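Local coordinates for GDSL-like Lipase/Acylhydrolase family protein (PDB 4K7J) that probably removes O-acetyl groups from peptidoglycan, as an SGNH-family (GDSL-like) esterase with a catalytic triad, at residues Arg304-Glu307 with Val308-Met311; Pro38-Lys41 with Lys42-Val46. All blocks are in the same frame, centred on the assembly; numbering follows the deposited sequence.

Interaction 1: Arg304-Glu307 with Val308-Met311; sequences RLTE and VQQM
The backbones of R304-E307 and V308-M311 form the first turns of helix 305-318, tied by four successive i to i+4 bonds: V308 N to R304 O, Q309 N to L305 O, Q310 N to T306 O and M311 N to E307 O. The second of these, Q309 N to L305 O at 2.9 Å, is the straightest, 172° at the hydrogen. One turn apart, buried L305 and Q309 lean across each other at a slant, with L305 CG 3.9 Å from Q309 CD. The Q309 amide takes its bonds from further off: NE2 donates to the carbonyl of A287 and to OE1 of Q327, while OE1 accepts from R301. On the exposed side T306 and Q310 run alongside each other in the same direction, and the methyl CG2 of T306 comes 3.6 Å from Q310 NE2. With CG2 anti to the nitrogen of its own residue, T306 has OG1 beside that nitrogen, where it bonds to R301 and to a HEPES molecule, probably from the crystallisation liquor. Helix 305-318 is the crossover of a beta-alpha-beta unit between parallel strands 281-286 and 322-325 of the SGNH-hydrolase domain, and this contact is its N-terminal end. Here R304, just ahead of the helix, bends at chi2 and chi3 (-52° and -56°) and grips E307 side-on: NE reaches OE2 of E307 at 2.9 Å and NH2 reaches OE1 of E307 at 2.8 Å, together a two-nitrogen salt bridge. Both carboxylate oxygens are approached from well above their plane. The third nitrogen, NH1, donates to the carbonyls of N255 and I257, so the guanidinium also joins the helix start to the chain leading into helix 259-276. On that flank M311 packs against T262, E263 and W266.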
ATOM      1  N   ARG A 304      21.862   0.508  12.795  1.00 21.88           N
ATOM      2  CA  ARG A 304      21.080  -0.729  12.714  1.00 20.77           C
ATOM      3  C   ARG A 304      20.543  -1.048  11.317  1.00 18.05           C
ATOM      4  O   ARG A 304      19.787  -2.009  11.151  1.00 16.00           O
ATOM      5  CB  ARG A 304      19.926  -0.701  13.721  1.00 16.76           C
ATOM      6  CG  ARG A 304      20.330  -0.230  15.122  1.00 19.81           C
ATOM      7  CD  ARG A 304      21.541  -1.017  15.657  1.00 28.03           C
ATOM      8  NE  ARG A 304      21.291  -2.455  15.650  1.00 22.56           N
ATOM      9  CZ  ARG A 304      20.579  -3.089  16.575  1.00 20.02           C
ATOM     10  NH1 ARG A 304      20.052  -2.412  17.581  1.00 22.21           N
ATOM     11  NH2 ARG A 304      20.389  -4.400  16.491  1.00 28.51           N
ATOM     12  N   LEU A 305      20.919  -0.248  10.319  1.00 19.02           N
ATOM     13  CA  LEU A 305      20.343  -0.397   8.986  1.00 18.31           C
ATOM     14  C   LEU A 305      20.684  -1.741   8.368  1.00 19.90           C
ATOM     15  O   LEU A 305      19.808  -2.433   7.846  1.00 20.25           O
ATOM     16  CB  LEU A 305      20.792   0.730   8.054  1.00 16.02           C
ATOM     17  CG  LEU A 305      20.343   0.610   6.600  1.00 15.11           C
ATOM     18  CD1 LEU A 305      18.793   0.556   6.504  1.00 14.09           C
ATOM     19  CD2 LEU A 305      20.884   1.764   5.776  1.00 13.98           C
ATOM     20  N   THR A 306      21.961  -2.102   8.415  1.00 16.25           N
ATOM     21  CA  THR A 306      22.411  -3.354   7.808  1.00 17.06           C
ATOM     22  C   THR A 306      21.705  -4.549   8.437  1.00 13.73           C
ATOM     23  O   THR A 306      21.216  -5.428   7.730  1.00 20.40           O
ATOM     24  CB  THR A 306      23.962  -3.496   7.892  1.00 17.66           C
ATOM     25  OG1 THR A 306      24.568  -2.500   7.060  1.00 18.51           O
ATOM     26  CG2 THR A 306      24.436  -4.888   7.439  1.00 17.90           C
ATOM     27  N   GLU A 307      21.604  -4.565   9.760  1.00 19.40           N
ATOM     28  CA  GLU A 307      20.942  -5.681  10.435  1.00 18.31           C
ATOM     29  C   GLU A 307      19.460  -5.790  10.063  1.00 18.80           C
ATOM     30  O   GLU A 307      18.924  -6.898   9.895  1.00 16.69           O
ATOM     31  CB  GLU A 307      21.083  -5.547  11.944  1.00 22.87           C
ATOM     32  CG  GLU A 307      22.508  -5.645  12.444  1.00 21.20           C
ATOM     33  CD  GLU A 307      22.648  -4.978  13.783  1.00 23.10           C
ATOM     34  OE1 GLU A 307      22.242  -5.591  14.794  1.00 27.84           O
ATOM     35  OE2 GLU A 307      23.127  -3.824  13.808  1.00 20.23           O
ATOM     36  N   VAL A 308      18.802  -4.638   9.928  1.00 18.93           N
ATOM     37  CA  VAL A 308      17.403  -4.610   9.511  1.00 14.56           C
ATOM     38  C   VAL A 308      17.219  -5.151   8.092  1.00 14.76           C
ATOM     39  O   VAL A 308      16.357  -5.993   7.861  1.00 17.78           O
ATOM     40  CB  VAL A 308      16.797  -3.195   9.634  1.00 17.92           C
ATOM     41  CG1 VAL A 308      15.428  -3.109   8.920  1.00 17.70           C
ATOM     42  CG2 VAL A 308      16.672  -2.808  11.090  1.00 12.64           C
ATOM     43  N   GLN A 309      18.027  -4.674   7.145  1.00 13.53           N
ATOM     44  CA  GLN A 309      17.948  -5.156   5.766  1.00 11.13           C
ATOM     45  C   GLN A 309      18.180  -6.670   5.672  1.00 14.89           C
ATOM     46  O   GLN A 309      17.555  -7.365   4.861  1.00 15.98           O
ATOM     47  CB  GLN A 309      18.962  -4.427   4.875  1.00 14.11           C
ATOM     48  CG  GLN A 309      18.659  -2.949   4.640  1.00 14.14           C
ATOM     49  CD  GLN A 309      19.834  -2.218   4.033  1.00 17.89           C
ATOM     50  OE1 GLN A 309      20.989  -2.482   4.374  1.00 18.94           O
ATOM     51  NE2 GLN A 309      19.551  -1.318   3.099  1.00 15.61           N
ATOM     52  N   GLN A 310      19.076  -7.178   6.508  1.00 13.79           N
ATOM     53  CA  GLN A 310      19.394  -8.609   6.486  1.00 19.90           C
ATOM     54  C   GLN A 310      18.263  -9.421   7.091  1.00 16.93           C
ATOM     55  O   GLN A 310      17.942 -10.509   6.615  1.00 16.97           O
ATOM     56  CB  GLN A 310      20.709  -8.892   7.217  1.00 21.76           C
ATOM     57  CG  GLN A 310      21.918  -8.417   6.447  1.00 15.57           C
ATOM     58  CD  GLN A 310      23.225  -8.793   7.112  1.00 25.78           C
ATOM     59  OE1 GLN A 310      23.249  -9.427   8.172  1.00 22.97           O
ATOM     60  NE2 GLN A 310      24.326  -8.395   6.490  1.00 14.63           N
ATOM     61  N   MET A 311      17.664  -8.888   8.149  1.00 17.07           N
ATOM     62  CA  MET A 311      16.511  -9.528   8.749  1.00 20.63           C
ATOM     63  C   MET A 311      15.408  -9.658   7.710  1.00 18.39           C
ATOM     64  O   MET A 311      14.780 -10.714   7.596  1.00 19.83           O
ATOM     65  CB  MET A 311      15.995  -8.727   9.943  1.00 17.45           C
ATOM     66  CG  MET A 311      14.681  -9.280  10.473  1.00 23.59           C
ATOM     67  SD  MET A 311      13.802  -8.054  11.430  1.00 31.36           S
ATOM     68  CE  MET A 311      13.208  -7.014  10.095  1.00 23.20           C
TER

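Interaction 2: Pro38-Lys41 with Lys42-Val46; sequences PWMK and KLQSV
M40 and Q44, one turn apart on helix 38-47, cross at an angle, and the M40 sulfur lies 4.0 Å from Q44 NE2, a loose touch. CG of M40 stands anti to the backbone N and chi2, 64°, turns SD toward the Q44 amide; the further bend at chi3 carries CE. In Q44 the first torsion sets CG beside its own backbone N and 3.3 Å from the carbonyl O of M40, while the bend at chi2, -78°, directs the amide that meets SD; NE2 also makes a weak bond to the carbonyl of V372. M40 O receives the backbone bond from Q44 N, 2.9 Å long and close to straight at 175°. The tightly packed side is formed by W39, M40 and L43, all buried: W39 and L43 bear on F54 of strand 53-60, while M40 and L43 meet V372 of helix 354-373. The fully extended chain of K42 also passes along this strand, touching F54 and R55, and its NZ ends in a salt bridge to D241 and a hydrogen bond to the carbonyl of T53. The loose side belongs to P38 and K41, both exposed, the K41 chain bending at chi3 and chi4. Further along this flank the hydroxyl of S45 stands 3.1 Å from K41 O and 3.0 Å from K42 O, with the choice of acceptor unsettled, and makes a weak bond to E52. Backbone bonds from K42 N, L43 N and S45 N to P38 O, W39 O and K41 O complete the turns. The arrangement is that of an amphipathic helix packed against both strand 53-60 of the mixed, largely parallel alpha/beta core and helix 354-373.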
ATOM      1  N   PRO A  38      -0.909 -19.695  -7.491  1.00 27.78           N
ATOM      2  CA  PRO A  38      -2.239 -19.203  -7.866  1.00 28.95           C
ATOM      3  C   PRO A  38      -2.220 -17.762  -8.377  1.00 27.37           C
ATOM      4  O   PRO A  38      -2.928 -17.461  -9.340  1.00 27.83           O
ATOM      5  CB  PRO A  38      -3.030 -19.282  -6.553  1.00 31.24           C
ATOM      6  CG  PRO A  38      -2.345 -20.338  -5.759  1.00 32.24           C
ATOM      7  CD  PRO A  38      -0.885 -20.251  -6.125  1.00 32.44           C
ATOM      8  N   TRP A  39      -1.430 -16.882  -7.769  1.00 27.66           N
ATOM      9  CA  TRP A  39      -1.476 -15.473  -8.180  1.00 28.70           C
ATOM     10  C   TRP A  39      -0.867 -15.236  -9.562  1.00 21.66           C
ATOM     11  O   TRP A  39      -1.336 -14.392 -10.325  1.00 28.94           O
ATOM     12  CB  TRP A  39      -0.854 -14.543  -7.124  1.00 27.84           C
ATOM     13  CG  TRP A  39       0.612 -14.714  -6.915  1.00 29.95           C
ATOM     14  CD1 TRP A  39       1.226 -15.521  -5.998  1.00 30.34           C
ATOM     15  CD2 TRP A  39       1.659 -14.058  -7.633  1.00 31.34           C
ATOM     16  NE1 TRP A  39       2.589 -15.403  -6.099  1.00 31.01           N
ATOM     17  CE2 TRP A  39       2.880 -14.513  -7.100  1.00 31.31           C
ATOM     18  CE3 TRP A  39       1.683 -13.133  -8.678  1.00 31.12           C
ATOM     19  CZ2 TRP A  39       4.105 -14.077  -7.576  1.00 26.75           C
ATOM     20  CZ3 TRP A  39       2.907 -12.698  -9.146  1.00 31.88           C
ATOM     21  CH2 TRP A  39       4.099 -13.170  -8.592  1.00 21.79           C
ATOM     22  N   MET A  40       0.177 -15.983  -9.894  1.00 27.00           N
ATOM     23  CA  MET A  40       0.776 -15.868 -11.224  1.00 31.07           C
ATOM     24  C   MET A  40      -0.214 -16.337 -12.293  1.00 26.39           C
ATOM     25  O   MET A  40      -0.359 -15.714 -13.346  1.00 25.65           O
ATOM     26  CB  MET A  40       2.055 -16.700 -11.296  1.00 28.75           C
ATOM     27  CG  MET A  40       2.765 -16.683 -12.640  1.00 20.52           C
ATOM     28  SD  MET A  40       3.398 -15.066 -13.119  1.00 28.46           S
ATOM     29  CE  MET A  40       4.645 -14.776 -11.861  1.00 28.77           C
ATOM     30  N   LYS A  41      -0.893 -17.442 -12.006  1.00 32.73           N
ATOM     31  CA  LYS A  41      -1.893 -17.984 -12.917  1.00 29.27           C
ATOM     32  C   LYS A  41      -2.990 -16.943 -13.169  1.00 29.39           C
ATOM     33  O   LYS A  41      -3.444 -16.759 -14.300  1.00 28.72           O
ATOM     34  CB  LYS A  41      -2.472 -19.284 -12.355  1.00 33.13           C
ATOM     35  CG  LYS A  41      -3.419 -20.017 -13.291  1.00 41.30           C
ATOM     36  CD  LYS A  41      -4.029 -21.237 -12.610  1.00 51.43           C
ATOM     37  CE  LYS A  41      -2.994 -22.334 -12.394  1.00 67.24           C
ATOM     38  NZ  LYS A  41      -2.573 -22.954 -13.683  1.00 80.38           N
ATOM     39  N   LYS A  42      -3.386 -16.225 -12.124  1.00 24.45           N
ATOM     40  CA  LYS A  42      -4.373 -15.162 -12.304  1.00 27.87           C
ATOM     41  C   LYS A  42      -3.810 -13.980 -13.109  1.00 26.17           C
ATOM     42  O   LYS A  42      -4.501 -13.432 -13.968  1.00 31.37           O
ATOM     43  CB  LYS A  42      -4.940 -14.697 -10.960  1.00 23.71           C
ATOM     44  CG  LYS A  42      -5.993 -13.612 -11.094  1.00 29.51           C
ATOM     45  CD  LYS A  42      -6.609 -13.241  -9.750  1.00 21.82           C
ATOM     46  CE  LYS A  42      -7.560 -12.070  -9.922  1.00 25.29           C
ATOM     47  NZ  LYS A  42      -8.197 -11.643  -8.644  1.00 21.60           N
ATOM     48  N   LEU A  43      -2.557 -13.601 -12.852  1.00 26.61           N
ATOM     49  CA  LEU A  43      -1.941 -12.498 -13.602  1.00 22.06           C
ATOM     50  C   LEU A  43      -1.858 -12.816 -15.088  1.00 26.72           C
ATOM     51  O   LEU A  43      -2.238 -11.990 -15.922  1.00 30.81           O
ATOM     52  CB  LEU A  43      -0.543 -12.162 -13.076  1.00 24.58           C
ATOM     53  CG  LEU A  43      -0.183 -10.674 -12.949  1.00 30.89           C
ATOM     54  CD1 LEU A  43       1.303 -10.478 -13.101  1.00 26.30           C
ATOM     55  CD2 LEU A  43      -0.943  -9.761 -13.908  1.00 24.64           C
ATOM     56  N   GLN A  44      -1.366 -14.013 -15.417  1.00 26.75           N
ATOM     57  CA  GLN A  44      -1.265 -14.434 -16.814  1.00 28.26           C
ATOM     58  C   GLN A  44      -2.614 -14.374 -17.542  1.00 35.79           C
ATOM     59  O   GLN A  44      -2.701 -13.864 -18.657  1.00 36.41           O
ATOM     60  CB  GLN A  44      -0.663 -15.843 -16.931  1.00 34.24           C
ATOM     61  CG  GLN A  44       0.765 -15.994 -16.383  1.00 37.56           C
ATOM     62  CD  GLN A  44       1.849 -15.459 -17.314  1.00 47.30           C
ATOM     63  OE1 GLN A  44       1.578 -14.703 -18.253  1.00 52.65           O
ATOM     64  NE2 GLN A  44       3.091 -15.858 -17.056  1.00 45.44           N
ATOM     65  N   SER A  45      -3.672 -14.880 -16.918  1.00 31.74           N
ATOM     66  CA  SER A  45      -4.975 -14.850 -17.579  1.00 30.72           C
ATOM     67  C   SER A  45      -5.490 -13.424 -17.742  1.00 35.15           C
ATOM     68  O   SER A  45      -6.103 -13.112 -18.757  1.00 37.64           O
ATOM     69  CB  SER A  45      -6.003 -15.758 -16.898  1.00 29.58           C
ATOM     70  OG  SER A  45      -6.028 -15.558 -15.500  1.00 45.74           O
ATOM     71  N   VAL A  46      -5.234 -12.559 -16.760  1.00 36.11           N
ATOM     72  CA  VAL A  46      -5.528 -11.134 -16.930  1.00 36.81           C
ATOM     73  C   VAL A  46      -4.742 -10.606 -18.122  1.00 39.60           C
ATOM     74  O   VAL A  46      -5.292  -9.908 -18.979  1.00 41.28           O
ATOM     75  CB  VAL A  46      -5.171 -10.291 -15.684  1.00 34.45           C
ATOM     76  CG1 VAL A  46      -5.229  -8.811 -16.020  1.00 32.02           C
ATOM     77  CG2 VAL A  46      -6.117 -10.597 -14.537  1.00 36.66           C
TER

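Overall arrangement
Both contacts are successive turns of single helices and both are partly buried at the periphery of the same alpha/beta domain, but they hold different elements, with centres about 33 Å apart and nearest atoms about 19 Å apart. Interaction 1 begins a crossover helix between strands 281-286 and 322-325; interaction 2 makes up most of the short helix preceding strand 53-60. Their chemistry differs accordingly. At 304-311 an ion pair spans the helix start, and glutamine and threonine ends bond to neighbouring loops and to helix 326-329. At 38-46 an apolar face packs on strand 53-60 and helix 354-373, and the charged link, to D241, reaches outside the helix.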